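Local coordinates for cell wall surface anchor protein (Streptococcus agalactiae, PDB 4Z1P) that is a streptococcal cell-surface adhesin of the antigen I/II type, attached to the cell wall and probably mediating adhesion to host or microbial partners, at residues N27-Y32 / S142-K147; S39-I44 / Q160-N165; K71-S76 / L135-N140; Y207-W212 / A298-V303. All blocks are in the same frame, centred on the assembly; numbering follows the deposited sequence.

Contact 1: residues N27-Y32 / S142-K147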
loop_
_atom_site.group_PDB
_atom_site.type_symbol
_atom_site.label_atom_id
_atom_site.label_comp_id
_atom_site.label_asym_id
_atom_site.label_seq_id
_atom_site.Cartn_x
_atom_site.Cartn_y
_atom_site.Cartn_z
ATOM N N ASN A 27 -3.731 -3.090 2.632
ATOM C CA ASN A 27 -3.377 -2.969 4.052
ATOM C C ASN A 27 -2.090 -2.148 4.352
ATOM O O ASN A 27 -1.615 -2.160 5.448
ATOM C CB ASN A 27 -3.301 -4.333 4.741
ATOM C CG ASN A 27 -2.118 -5.181 4.270
ATOM O OD1 ASN A 27 -1.407 -4.820 3.350
ATOM N ND2 ASN A 27 -1.998 -6.368 4.832
ATOM N N ALA A 28 -1.595 -1.399 3.383
ATOM C CA ALA A 28 -0.351 -0.622 3.494
ATOM C C ALA A 28 -0.483 0.565 4.421
ATOM O O ALA A 28 -1.539 1.109 4.547
ATOM C CB ALA A 28 0.029 -0.097 2.109
ATOM N N THR A 29 0.584 0.921 5.107
ATOM C CA THR A 29 0.625 2.209 5.799
ATOM C C THR A 29 1.479 3.141 4.927
ATOM O O THR A 29 2.595 2.787 4.578
ATOM C CB THR A 29 1.234 1.943 7.165
ATOM O OG1 THR A 29 0.238 1.267 7.957
ATOM C CG2 THR A 29 1.572 3.224 7.890
ATOM N N LEU A 30 0.971 4.314 4.538
ATOM C CA LEU A 30 1.791 5.233 3.803
ATOM C C LEU A 30 2.565 6.109 4.783
ATOM O O LEU A 30 1.954 6.906 5.521
ATOM C CB LEU A 30 0.971 6.080 2.847
ATOM C CG LEU A 30 0.442 5.442 1.567
ATOM C CD1 LEU A 30 1.563 5.107 0.608
ATOM C CD2 LEU A 30 -0.362 4.188 1.881
ATOM N N ASP A 31 3.903 5.984 4.762
ATOM C CA ASP A 31 4.778 6.664 5.708
ATOM C C ASP A 31 5.446 7.801 4.990
ATOM O O ASP A 31 6.391 7.597 4.223
ATOM C CB ASP A 31 5.776 5.690 6.291
ATOM C CG ASP A 31 5.045 4.594 7.088
ATOM O OD1 ASP A 31 4.281 4.960 8.019
ATOM O OD2 ASP A 31 5.182 3.389 6.768
ATOM N N TYR A 32 4.955 8.987 5.294
ATOM C CA TYR A 32 5.420 10.176 4.614
ATOM C C TYR A 32 6.312 11.020 5.509
ATOM O O TYR A 32 6.100 11.096 6.764
ATOM C CB TYR A 32 4.238 11.012 4.228
ATOM C CG TYR A 32 3.267 10.450 3.245
ATOM C CD1 TYR A 32 3.666 10.078 1.957
ATOM C CD2 TYR A 32 1.935 10.478 3.494
ATOM C CE1 TYR A 32 2.735 9.623 1.011
ATOM C CE2 TYR A 32 0.997 10.109 2.544
ATOM C CZ TYR A 32 1.422 9.628 1.306
ATOM O OH TYR A 32 0.495 9.163 0.406
ATOM N N SER A 142 1.708 9.389 8.889
ATOM C CA SER A 142 1.365 8.104 8.347
ATOM C C SER A 142 -0.166 7.913 8.189
ATOM O O SER A 142 -0.984 8.297 9.043
ATOM C CB SER A 142 2.016 6.963 9.164
ATOM O OG SER A 142 1.113 6.503 10.109
ATOM N N PHE A 143 -0.532 7.328 7.072
ATOM C CA PHE A 143 -1.959 7.184 6.653
ATOM C C PHE A 143 -2.224 5.754 6.313
ATOM O O PHE A 143 -1.343 5.074 5.763
ATOM C CB PHE A 143 -2.263 7.960 5.360
ATOM C CG PHE A 143 -2.330 9.468 5.497
ATOM C CD1 PHE A 143 -3.543 10.127 5.776
ATOM C CD2 PHE A 143 -1.200 10.260 5.284
ATOM C CE1 PHE A 143 -3.589 11.527 5.795
ATOM C CE2 PHE A 143 -1.259 11.640 5.347
ATOM C CZ PHE A 143 -2.443 12.279 5.559
ATOM N N LYS A 144 -3.421 5.304 6.641
ATOM C CA LYS A 144 -3.972 4.087 6.089
ATOM C C LYS A 144 -4.709 4.428 4.829
ATOM O O LYS A 144 -5.030 5.600 4.573
ATOM C CB LYS A 144 -4.931 3.430 7.030
ATOM C CG LYS A 144 -4.450 3.137 8.404
ATOM C CD LYS A 144 -3.328 2.146 8.427
ATOM C CE LYS A 144 -2.898 1.880 9.873
ATOM N NZ LYS A 144 -1.469 1.423 9.990
ATOM N N VAL A 145 -5.044 3.406 4.052
ATOM C CA VAL A 145 -5.746 3.610 2.777
ATOM C C VAL A 145 -7.199 3.245 3.052
ATOM O O VAL A 145 -7.474 2.300 3.799
ATOM C CB VAL A 145 -5.198 2.666 1.661
ATOM C CG1 VAL A 145 -5.938 2.864 0.369
ATOM C CG2 VAL A 145 -3.716 2.912 1.455
ATOM N N LYS A 146 -8.117 3.964 2.430
ATOM C CA LYS A 146 -9.542 3.716 2.667
ATOM C C LYS A 146 -9.897 2.366 2.064
ATOM O O LYS A 146 -9.493 2.070 0.973
ATOM C CB LYS A 146 -10.430 4.781 2.080
ATOM C CG LYS A 146 -10.510 6.061 2.910
ATOM C CD LYS A 146 -11.406 7.058 2.194
ATOM C CE LYS A 146 -11.693 8.319 3.023
ATOM N NZ LYS A 146 -11.565 9.484 2.103
ATOM N N LYS A 147 -10.695 1.615 2.786
ATOM C CA LYS A 147 -11.134 0.260 2.345
ATOM C C LYS A 147 -11.860 0.359 0.981
ATOM O O LYS A 147 -11.661 -0.462 0.085
ATOM C CB LYS A 147 -11.996 -0.321 3.471
ATOM C CG LYS A 147 -12.988 -1.383 3.061
ATOM C CD LYS A 147 -12.466 -2.760 3.435
ATOM C CE LYS A 147 -13.138 -3.857 2.623
ATOM N NZ LYS A 147 -12.359 -5.094 2.822
HETATM O O HOH W 1 -4.230 0.608 4.512
#
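L30 and F143 form a hydrogen-bonded antiparallel pair where strands 29-36 and 137-145, the two inner strands of a four-stranded sheet, run side by side. L30 N gives its hydrogen to F143 O at 2.7 Å, and F143 N returns a bond to L30 O at 3.0 Å. D31 and S142 follow as a non-hydrogen-bonded pair, and D31 OD1 comes to 3.2 Å from S142 CB. Past L30 toward the start of its strand the backbones are joined through a water, which donates to A28 O and accepts from V145 N.

The side chains divide between the two faces of the sheet. On the face of T29 and K144, the lysine chain bends at chi2 (-64°) and is otherwise nearly straight, which turns NZ across to the other strand, where it donates to T29 OG1 at 2.7 Å. On the face of L30 and F143, L30 CD2 meets V145 CG2 at 3.6 Å. The rings of Y32 and F143 touch rim to rim with planes 69° apart; Y32 CE2 lies 3.5 Å from F143 CD2, while L30 CB rests over one face of the tyrosine ring, toward its rim. This apolar layer, with Y32 and V145 reaching I154 of strand 153-162 and V172 and L176 of strand 165-177, is the inner face of a beta-sandwich, as in the variant immunoglobulin-like domains of the antigen I/II C-terminal region.

Contact 2: residues S39-I44 / Q160-N165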
loop_
_atom_site.group_PDB
_atom_site.type_symbol
_atom_site.label_atom_id
_atom_site.label_comp_id
_atom_site.label_asym_id
_atom_site.label_seq_id
_atom_site.Cartn_x
_atom_site.Cartn_y
_atom_site.Cartn_z
ATOM N N SER A 39 15.109 27.422 6.230
ATOM C CA SER A 39 16.566 27.760 6.208
ATOM C C SER A 39 16.855 29.007 5.388
ATOM O O SER A 39 17.761 29.800 5.722
ATOM C CB SER A 39 17.394 26.602 5.696
ATOM O OG SER A 39 17.014 26.274 4.404
ATOM N N GLN A 40 15.947 29.276 4.458
ATOM C CA GLN A 40 16.011 30.471 3.579
ATOM C C GLN A 40 15.792 31.793 4.295
ATOM O O GLN A 40 16.169 32.888 3.803
ATOM C CB GLN A 40 15.117 30.237 2.335
ATOM C CG GLN A 40 13.592 30.362 2.522
ATOM C CD GLN A 40 12.934 29.060 2.939
ATOM O OE1 GLN A 40 13.604 28.133 3.420
ATOM N NE2 GLN A 40 11.599 28.968 2.720
ATOM N N TYR A 41 15.189 31.739 5.492
ATOM C CA TYR A 41 14.931 32.911 6.220
ATOM C C TYR A 41 15.957 33.219 7.308
ATOM O O TYR A 41 15.791 34.195 8.076
ATOM C CB TYR A 41 13.539 32.788 6.878
ATOM C CG TYR A 41 12.449 32.567 5.887
ATOM C CD1 TYR A 41 12.177 33.517 4.882
ATOM C CD2 TYR A 41 11.648 31.409 5.904
ATOM C CE1 TYR A 41 11.145 33.294 3.960
ATOM C CE2 TYR A 41 10.623 31.198 4.944
ATOM C CZ TYR A 41 10.387 32.133 3.959
ATOM O OH TYR A 41 9.354 31.941 3.026
ATOM N N LYS A 42 17.012 32.431 7.379
ATOM C CA LYS A 42 17.935 32.557 8.450
ATOM C C LYS A 42 18.472 33.958 8.479
ATOM O O LYS A 42 18.970 34.422 7.479
ATOM C CB LYS A 42 19.073 31.562 8.382
ATOM C CG LYS A 42 19.920 31.601 9.656
ATOM C CD LYS A 42 20.847 30.396 9.810
ATOM C CE LYS A 42 21.604 30.536 11.131
ATOM N NZ LYS A 42 22.256 29.252 11.530
ATOM N N GLY A 43 18.316 34.637 9.609
ATOM C CA GLY A 43 18.821 36.028 9.743
ATOM C C GLY A 43 17.993 37.137 9.132
ATOM O O GLY A 43 18.393 38.305 9.204
ATOM N N ILE A 44 16.831 36.797 8.573
ATOM C CA ILE A 44 15.877 37.795 8.075
ATOM C C ILE A 44 15.487 38.777 9.144
ATOM O O ILE A 44 15.480 38.414 10.357
ATOM C CB ILE A 44 14.621 37.045 7.535
ATOM C CG1 ILE A 44 13.813 37.881 6.565
ATOM C CG2 ILE A 44 13.682 36.501 8.623
ATOM C CD1 ILE A 44 12.723 37.059 5.902
ATOM N N GLN A 160 3.140 25.456 1.974
ATOM C CA GLN A 160 3.468 26.242 3.131
ATOM C C GLN A 160 3.153 27.644 2.888
ATOM O O GLN A 160 3.236 28.152 1.696
ATOM C CB GLN A 160 4.877 25.981 3.697
ATOM C CG GLN A 160 6.049 26.502 3.053
ATOM C CD GLN A 160 7.366 26.060 3.748
ATOM O OE1 GLN A 160 7.878 24.986 3.502
ATOM N NE2 GLN A 160 7.902 26.908 4.551
ATOM N N ILE A 161 2.831 28.323 3.957
ATOM C CA ILE A 161 2.536 29.764 3.875
ATOM C C ILE A 161 3.358 30.444 4.912
ATOM O O ILE A 161 3.209 30.138 6.138
ATOM C CB ILE A 161 1.063 30.064 4.059
ATOM C CG1 ILE A 161 0.280 29.280 3.077
ATOM C CG2 ILE A 161 0.806 31.573 3.956
ATOM C CD1 ILE A 161 -1.209 29.360 3.362
ATOM N N ASP A 162 4.307 31.245 4.445
ATOM C CA ASP A 162 5.268 31.917 5.294
ATOM C C ASP A 162 4.972 33.398 5.193
ATOM O O ASP A 162 5.072 33.980 4.097
ATOM C CB ASP A 162 6.695 31.700 4.793
ATOM C CG ASP A 162 7.051 30.269 4.570
ATOM O OD1 ASP A 162 6.537 29.374 5.337
ATOM O OD2 ASP A 162 7.811 30.011 3.610
ATOM N N PHE A 163 4.689 34.042 6.302
ATOM C CA PHE A 163 4.395 35.494 6.327
ATOM C C PHE A 163 3.323 35.886 5.287
ATOM O O PHE A 163 3.416 36.967 4.621
ATOM C CB PHE A 163 5.693 36.339 6.051
ATOM C CG PHE A 163 6.966 35.893 6.726
ATOM C CD1 PHE A 163 7.263 36.302 8.028
ATOM C CD2 PHE A 163 7.885 35.106 6.079
ATOM C CE1 PHE A 163 8.430 35.957 8.647
ATOM C CE2 PHE A 163 9.069 34.758 6.676
ATOM C CZ PHE A 163 9.348 35.196 7.969
ATOM N N GLY A 164 2.379 34.975 5.030
ATOM C CA GLY A 164 1.320 35.228 4.047
ATOM C C GLY A 164 1.662 34.895 2.579
ATOM O O GLY A 164 0.809 35.000 1.704
ATOM N N ASN A 165 2.888 34.463 2.336
ATOM C CA ASN A 165 3.267 33.999 1.023
ATOM C C ASN A 165 3.192 32.494 0.908
ATOM O O ASN A 165 3.768 31.745 1.764
ATOM C CB ASN A 165 4.681 34.421 0.703
ATOM C CG ASN A 165 4.909 35.896 0.932
ATOM O OD1 ASN A 165 4.088 36.704 0.556
ATOM N ND2 ASN A 165 5.997 36.238 1.620
HETATM O O HOH W 2 8.243 34.226 2.030
#
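Y41 packs its ring and hydroxyl against F163 and D162, joining the 3-10 turn and loop of 39-44 to the end of strand 153-162 and the turn that follows it. The close part is centred on the tyrosine ring, which is held between two groups. F163 sets its CE2 over the centre of one face, 3.7 Å from Y41 CE1, in a T-shaped stack with planes 82° apart. Q40 CG lies over the opposite face; with CG between its own backbone N and carbonyl carbon (chi1 76°), Q40 folds across the ring that follows it in sequence.

At the far end of the ring, Y41 OH donates to D162 OD2 over a short 2.5 Å, meeting that oxygen on its anti side and from somewhat above the carboxylate plane. The other oxygen is held as well: Q160 NE2 donates to the syn lone pair of D162 OD1 at 2.9 Å, nearly straight at 172°. Both oxygens of this buried carboxylate are thus occupied, which fixes its rotation.

The remaining contacts are looser. I44 CD1 only reaches 4.4 Å from F163 CZ, and Q40 NE2 stays 4.0 Å from D162 OD2. Toward the exposed N165, a water bridges, donating to Y41 OH at 2.7 Å and accepting from N165 ND2. N165 closes the type I' turn that begins at D162, with F163 at one corner. F163 in turn fits among Y127 and V131 of helix 123-131 and A50 and I51 of helix 48-52, while Y41 and D162 both touch Y167 of strand 165-177.

Contact 3: residues K71-S76 / L135-N140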
loop_
_atom_site.group_PDB
_atom_site.type_symbol
_atom_site.label_atom_id
_atom_site.label_comp_id
_atom_site.label_asym_id
_atom_site.label_seq_id
_atom_site.Cartn_x
_atom_site.Cartn_y
_atom_site.Cartn_z
ATOM N N LYS A 71 3.278 11.025 13.603
ATOM C CA LYS A 71 4.283 10.317 14.426
ATOM C C LYS A 71 5.170 11.313 15.180
ATOM O O LYS A 71 5.587 11.061 16.317
ATOM C CB LYS A 71 5.137 9.376 13.563
ATOM C CG LYS A 71 4.279 8.329 12.861
ATOM C CD LYS A 71 5.014 7.053 12.438
ATOM C CE LYS A 71 6.078 7.187 11.342
ATOM N NZ LYS A 71 5.536 7.375 9.953
ATOM N N SER A 72 5.542 12.389 14.521
ATOM C CA SER A 72 6.367 13.453 15.127
ATOM C C SER A 72 6.373 14.708 14.301
ATOM O O SER A 72 6.195 14.630 13.052
ATOM C CB SER A 72 7.849 13.029 15.332
ATOM O OG SER A 72 8.403 12.681 14.128
ATOM N N ILE A 73 6.562 15.855 14.961
ATOM C CA ILE A 73 6.826 17.112 14.244
ATOM C C ILE A 73 8.009 17.747 14.942
ATOM O O ILE A 73 7.918 18.132 16.138
ATOM C CB ILE A 73 5.620 18.095 14.280
ATOM C CG1 ILE A 73 4.378 17.368 13.831
ATOM C CG2 ILE A 73 5.931 19.294 13.395
ATOM C CD1 ILE A 73 3.071 18.196 13.827
ATOM N N LYS A 74 9.138 17.781 14.234
ATOM C CA LYS A 74 10.462 18.144 14.822
ATOM C C LYS A 74 11.179 19.195 14.045
ATOM O O LYS A 74 11.214 19.106 12.804
ATOM C CB LYS A 74 11.382 16.916 14.963
ATOM C CG LYS A 74 10.848 15.808 15.963
ATOM C CD LYS A 74 11.649 14.519 15.982
ATOM C CE LYS A 74 13.016 14.663 16.667
ATOM N NZ LYS A 74 13.693 13.341 16.504
ATOM N N ALA A 75 11.752 20.165 14.768
ATOM C CA ALA A 75 12.657 21.103 14.154
ATOM C C ALA A 75 14.026 20.441 13.904
ATOM O O ALA A 75 14.398 19.400 14.519
ATOM C CB ALA A 75 12.781 22.360 14.972
ATOM N N SER A 76 14.777 21.016 12.965
ATOM C CA SER A 76 16.051 20.420 12.581
ATOM C C SER A 76 17.051 20.497 13.743
ATOM O O SER A 76 18.091 19.865 13.671
ATOM C CB SER A 76 16.625 21.092 11.349
ATOM O OG SER A 76 16.773 22.465 11.491
ATOM N N LEU A 135 15.440 27.052 10.959
ATOM C CA LEU A 135 15.308 25.656 11.378
ATOM C C LEU A 135 14.084 25.031 10.701
ATOM O O LEU A 135 12.949 25.331 11.031
ATOM C CB LEU A 135 15.168 25.486 12.924
ATOM C CG LEU A 135 16.378 26.030 13.711
ATOM C CD1 LEU A 135 16.164 26.227 15.213
ATOM C CD2 LEU A 135 17.611 25.178 13.424
ATOM N N ASP A 136 14.343 24.150 9.761
ATOM C CA ASP A 136 13.293 23.489 8.990
ATOM C C ASP A 136 12.494 22.500 9.937
ATOM O O ASP A 136 13.061 21.940 10.897
ATOM C CB ASP A 136 13.910 22.611 7.993
ATOM C CG ASP A 136 14.747 23.390 6.894
ATOM O OD1 ASP A 136 14.543 24.567 6.735
ATOM O OD2 ASP A 136 15.567 22.723 6.243
ATOM N N ILE A 137 11.233 22.299 9.633
ATOM C CA ILE A 137 10.376 21.436 10.473
ATOM C C ILE A 137 10.038 20.186 9.654
ATOM O O ILE A 137 9.613 20.315 8.484
ATOM C CB ILE A 137 9.059 22.174 10.815
ATOM C CG1 ILE A 137 9.295 23.561 11.442
ATOM C CG2 ILE A 137 8.167 21.352 11.701
ATOM C CD1 ILE A 137 10.293 23.644 12.576
ATOM N N THR A 138 10.179 19.000 10.234
ATOM C CA THR A 138 9.869 17.769 9.577
ATOM C C THR A 138 8.636 17.110 10.178
ATOM O O THR A 138 8.550 16.913 11.436
ATOM C CB THR A 138 11.030 16.820 9.620
ATOM O OG1 THR A 138 12.148 17.402 8.931
ATOM C CG2 THR A 138 10.655 15.536 8.938
ATOM N N TYR A 139 7.652 16.837 9.324
ATOM C CA TYR A 139 6.433 16.167 9.766
ATOM C C TYR A 139 6.521 14.732 9.368
ATOM O O TYR A 139 6.683 14.435 8.161
ATOM C CB TYR A 139 5.209 16.848 9.163
ATOM C CG TYR A 139 4.991 18.264 9.544
ATOM C CD1 TYR A 139 5.865 19.269 9.141
ATOM C CD2 TYR A 139 3.877 18.630 10.222
ATOM C CE1 TYR A 139 5.615 20.602 9.386
ATOM C CE2 TYR A 139 3.625 19.941 10.564
ATOM C CZ TYR A 139 4.467 20.944 10.164
ATOM O OH TYR A 139 4.244 22.250 10.496
ATOM N N ASN A 140 6.490 13.809 10.348
ATOM C CA ASN A 140 6.396 12.396 10.015
ATOM C C ASN A 140 4.948 12.004 10.104
ATOM O O ASN A 140 4.346 11.951 11.196
ATOM C CB ASN A 140 7.265 11.480 10.892
ATOM C CG ASN A 140 8.675 11.288 10.341
ATOM O OD1 ASN A 140 8.995 10.258 9.715
ATOM N ND2 ASN A 140 9.509 12.258 10.562
HETATM O O HOH W 3 6.872 8.957 8.332
HETATM O O HOH W 4 9.514 14.590 12.472
HETATM O O HOH W 5 13.500 19.089 10.391
HETATM O O HOH W 6 17.193 23.999 9.210
#
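I73 and Y139 face each other as a non-hydrogen-bonded pair where strands 65-75 and 137-145 run antiparallel. In the backbone, K74 and T138 exchange two bonds, the shorter from T138 N to K74 O at 2.8 Å. Next to them N140 N donates to S72 O, whereas N140 O accepts from K71 N at 2.8 Å, so that K71 and S72 both lie opposite N140 in a classic beta bulge. At the other end S76 N reaches D136 O through a weak, bent bond.

The apolar contacts gather on the face of I73, A75, I137 and Y139. I73 CG2, anti to its backbone N, sits over the middle of the tyrosine ring, 3.8 Å from the ring centroid and 13° off the normal, a CH-pi contact. The same methyl meets I137 CG2 at 3.5 Å, tighter than usual, while I137 CD1 turns to A75 CB at 3.7 Å. Behind this, Y139 stacks on F57 and its OH bonds Q36 OE1.

Polar groups on the face of S72, T138 and N140, with K71 NZ beside them, meet through water. One water accepts from K71 NZ at 2.6 Å and donates to N140 OD1; a second links S72 OG, T138 O and N140 ND2; a third joins D136 O to T138 OG1. The chemistry therefore implies a two-faced strand pair at the border of the sheet, with 65-75 outermost: one face joins the buried core by hydrocarbon and ring contacts, and the other is hydrated, waters linking side chains to one another and to main-chain carbonyls.

Contact 4: residues Y207-W212 / A298-V303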
loop_
_atom_site.group_PDB
_atom_site.type_symbol
_atom_site.label_atom_id
_atom_site.label_comp_id
_atom_site.label_asym_id
_atom_site.label_seq_id
_atom_site.Cartn_x
_atom_site.Cartn_y
_atom_site.Cartn_z
ATOM N N TYR A 207 -8.057 -29.083 -9.515
ATOM C CA TYR A 207 -8.325 -27.673 -9.246
ATOM C C TYR A 207 -7.132 -26.807 -9.603
ATOM O O TYR A 207 -5.990 -27.072 -9.208
ATOM C CB TYR A 207 -8.721 -27.504 -7.791
ATOM C CG TYR A 207 -9.990 -28.284 -7.484
ATOM C CD1 TYR A 207 -11.163 -28.011 -8.152
ATOM C CD2 TYR A 207 -9.990 -29.282 -6.506
ATOM C CE1 TYR A 207 -12.332 -28.706 -7.886
ATOM C CE2 TYR A 207 -11.140 -30.022 -6.223
ATOM C CZ TYR A 207 -12.294 -29.759 -6.935
ATOM O OH TYR A 207 -13.363 -30.472 -6.645
ATOM N N LYS A 208 -7.398 -25.755 -10.376
ATOM C CA LYS A 208 -6.387 -24.782 -10.697
ATOM C C LYS A 208 -6.644 -23.482 -9.876
ATOM O O LYS A 208 -7.704 -22.876 -10.009
ATOM C CB LYS A 208 -6.418 -24.465 -12.180
ATOM C CG LYS A 208 -5.375 -23.419 -12.561
ATOM C CD LYS A 208 -5.462 -23.069 -14.027
ATOM C CE LYS A 208 -4.338 -22.114 -14.388
ATOM N NZ LYS A 208 -4.629 -21.434 -15.679
ATOM N N LEU A 209 -5.684 -23.126 -9.025
ATOM C CA LEU A 209 -5.701 -21.878 -8.281
ATOM C C LEU A 209 -4.749 -20.923 -8.950
ATOM O O LEU A 209 -3.555 -21.157 -8.963
ATOM C CB LEU A 209 -5.319 -22.131 -6.871
ATOM C CG LEU A 209 -6.199 -23.199 -6.202
ATOM C CD1 LEU A 209 -5.778 -23.359 -4.774
ATOM C CD2 LEU A 209 -7.735 -22.959 -6.273
ATOM N N GLU A 210 -5.294 -19.882 -9.586
ATOM C CA GLU A 210 -4.496 -18.901 -10.321
ATOM C C GLU A 210 -4.111 -17.829 -9.319
ATOM O O GLU A 210 -4.931 -16.979 -8.924
ATOM C CB GLU A 210 -5.275 -18.270 -11.488
ATOM C CG GLU A 210 -5.682 -19.244 -12.567
ATOM C CD GLU A 210 -6.640 -18.620 -13.611
ATOM O OE1 GLU A 210 -7.596 -19.343 -13.985
ATOM O OE2 GLU A 210 -6.430 -17.429 -14.008
ATOM N N GLY A 211 -2.869 -17.871 -8.876
ATOM C CA GLY A 211 -2.365 -16.816 -7.979
ATOM C C GLY A 211 -2.295 -15.438 -8.578
ATOM O O GLY A 211 -2.259 -15.244 -9.802
ATOM N N TRP A 212 -2.238 -14.441 -7.702
ATOM C CA TRP A 212 -2.109 -13.058 -8.214
ATOM C C TRP A 212 -0.692 -12.798 -8.624
ATOM O O TRP A 212 0.259 -13.295 -7.969
ATOM C CB TRP A 212 -2.442 -12.082 -7.104
ATOM C CG TRP A 212 -2.421 -10.669 -7.500
ATOM C CD1 TRP A 212 -3.131 -10.088 -8.501
ATOM C CD2 TRP A 212 -1.730 -9.620 -6.824
ATOM N NE1 TRP A 212 -2.893 -8.715 -8.523
ATOM C CE2 TRP A 212 -2.056 -8.404 -7.484
ATOM C CE3 TRP A 212 -0.870 -9.589 -5.745
ATOM C CZ2 TRP A 212 -1.518 -7.211 -7.116
ATOM C CZ3 TRP A 212 -0.326 -8.393 -5.378
ATOM C CH2 TRP A 212 -0.636 -7.225 -6.055
ATOM N N ALA A 298 2.503 -17.454 -8.955
ATOM C CA ALA A 298 2.406 -18.876 -9.236
ATOM C C ALA A 298 0.981 -19.345 -9.377
ATOM O O ALA A 298 0.023 -18.754 -8.796
ATOM C CB ALA A 298 3.096 -19.652 -8.143
ATOM N N ASP A 299 0.840 -20.443 -10.147
ATOM C CA ASP A 299 -0.388 -21.201 -10.174
ATOM C C ASP A 299 -0.164 -22.530 -9.420
ATOM O O ASP A 299 0.970 -23.064 -9.410
ATOM C CB ASP A 299 -0.792 -21.481 -11.614
ATOM C CG ASP A 299 -1.233 -20.248 -12.376
ATOM O OD1 ASP A 299 -1.717 -19.269 -11.766
ATOM O OD2 ASP A 299 -1.097 -20.245 -13.607
ATOM N N ASP A 300 -1.208 -23.004 -8.743
ATOM C CA ASP A 300 -1.169 -24.228 -7.964
ATOM C C ASP A 300 -2.273 -25.146 -8.510
ATOM O O ASP A 300 -3.426 -24.705 -8.734
ATOM C CB ASP A 300 -1.433 -23.929 -6.495
ATOM C CG ASP A 300 -1.259 -25.141 -5.593
ATOM O OD1 ASP A 300 -0.653 -26.144 -6.023
ATOM O OD2 ASP A 300 -1.740 -25.073 -4.432
ATOM N N PHE A 301 -1.919 -26.402 -8.739
ATOM C CA PHE A 301 -2.800 -27.377 -9.343
ATOM C C PHE A 301 -2.953 -28.468 -8.285
ATOM O O PHE A 301 -1.958 -29.049 -7.889
ATOM C CB PHE A 301 -2.142 -27.943 -10.559
ATOM C CG PHE A 301 -2.025 -26.979 -11.685
ATOM C CD1 PHE A 301 -3.070 -26.812 -12.568
ATOM C CD2 PHE A 301 -0.906 -26.151 -11.801
ATOM C CE1 PHE A 301 -2.981 -25.884 -13.639
ATOM C CE2 PHE A 301 -0.790 -25.265 -12.874
ATOM C CZ PHE A 301 -1.836 -25.113 -13.788
ATOM N N ILE A 302 -4.174 -28.661 -7.805
ATOM C CA ILE A 302 -4.500 -29.647 -6.795
ATOM C C ILE A 302 -5.258 -30.821 -7.418
ATOM O O ILE A 302 -6.339 -30.659 -7.938
ATOM C CB ILE A 302 -5.352 -29.036 -5.694
ATOM C CG1 ILE A 302 -4.624 -27.936 -5.010
ATOM C CG2 ILE A 302 -5.714 -30.070 -4.659
ATOM C CD1 ILE A 302 -5.575 -27.001 -4.276
ATOM N N VAL A 303 -4.679 -32.010 -7.385
ATOM C CA VAL A 303 -5.368 -33.092 -8.066
ATOM C C VAL A 303 -6.022 -33.973 -7.012
ATOM O O VAL A 303 -5.466 -34.238 -5.947
ATOM C CB VAL A 303 -4.532 -33.750 -9.219
ATOM C CG1 VAL A 303 -3.139 -33.162 -9.402
ATOM C CG2 VAL A 303 -4.660 -35.241 -9.297
HETATM O O HOH W 7 -2.795 -18.673 -15.160
#
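K208 and F301 lie side by side on one face of an antiparallel pair, strands 204-210 and 298-306, in the second domain's beta-sandwich, probably the variant immunoglobulin fold of its family. CG anti to the backbone N (chi1 179°) and an extended chain beyond it lay the lysine methylenes beside the phenyl ring, K208 CG 3.6 Å from F301 CE1. Next along this face, D299 and E210 point the same way with their carboxylates turned 72° apart. D299 OD1 is held in a salt bridge by K246, and D299 OD2 accepts from a water at 2.8 Å. K208 NZ stays 4.3 Å from D299 OD2, beyond a salt bridge, but the same water weakly accepts from it, linking the two charges through solvent.

On the opposite face, L209 and I302 slant across each other and meet methyl to methyl, CD1 to CD1 at 3.7 Å, against D229 of strand 225-230. Y207 carries its hydroxyl away to D236, and D300 bonds Y278. Two pairs of backbone bonds, Y207 with I302 and L209 with D300, hold this register. E210 and D299 follow as a non-hydrogen-bonded pair, after which G211 N gives A298 O a weak bond of 3.0 Å, bent to 126° at the hydrogen.

In the fold
Contacts 1, 2 and 3 belong to one domain and contact 4 to the next. Contacts 1 and 3 lie in the same sheet, at different points along strand 137-145, with centres 20 Å apart; a long, weak ion pair from K71 NZ to D31 OD1 (3.3 Å) joins them. Contact 3 also meets contact 2, 16 Å away between centres, where S39 N lies 3.0 Å from D136 OD1 in a probable hydrogen bond. Contact 2 lies at the end of the first domain remote from contact 4, their centres about 59 Å apart. Contact 1 lies nearer the second domain, its nearest atoms about 9 Å from those of contact 4, which belongs to that domain's corresponding sheet.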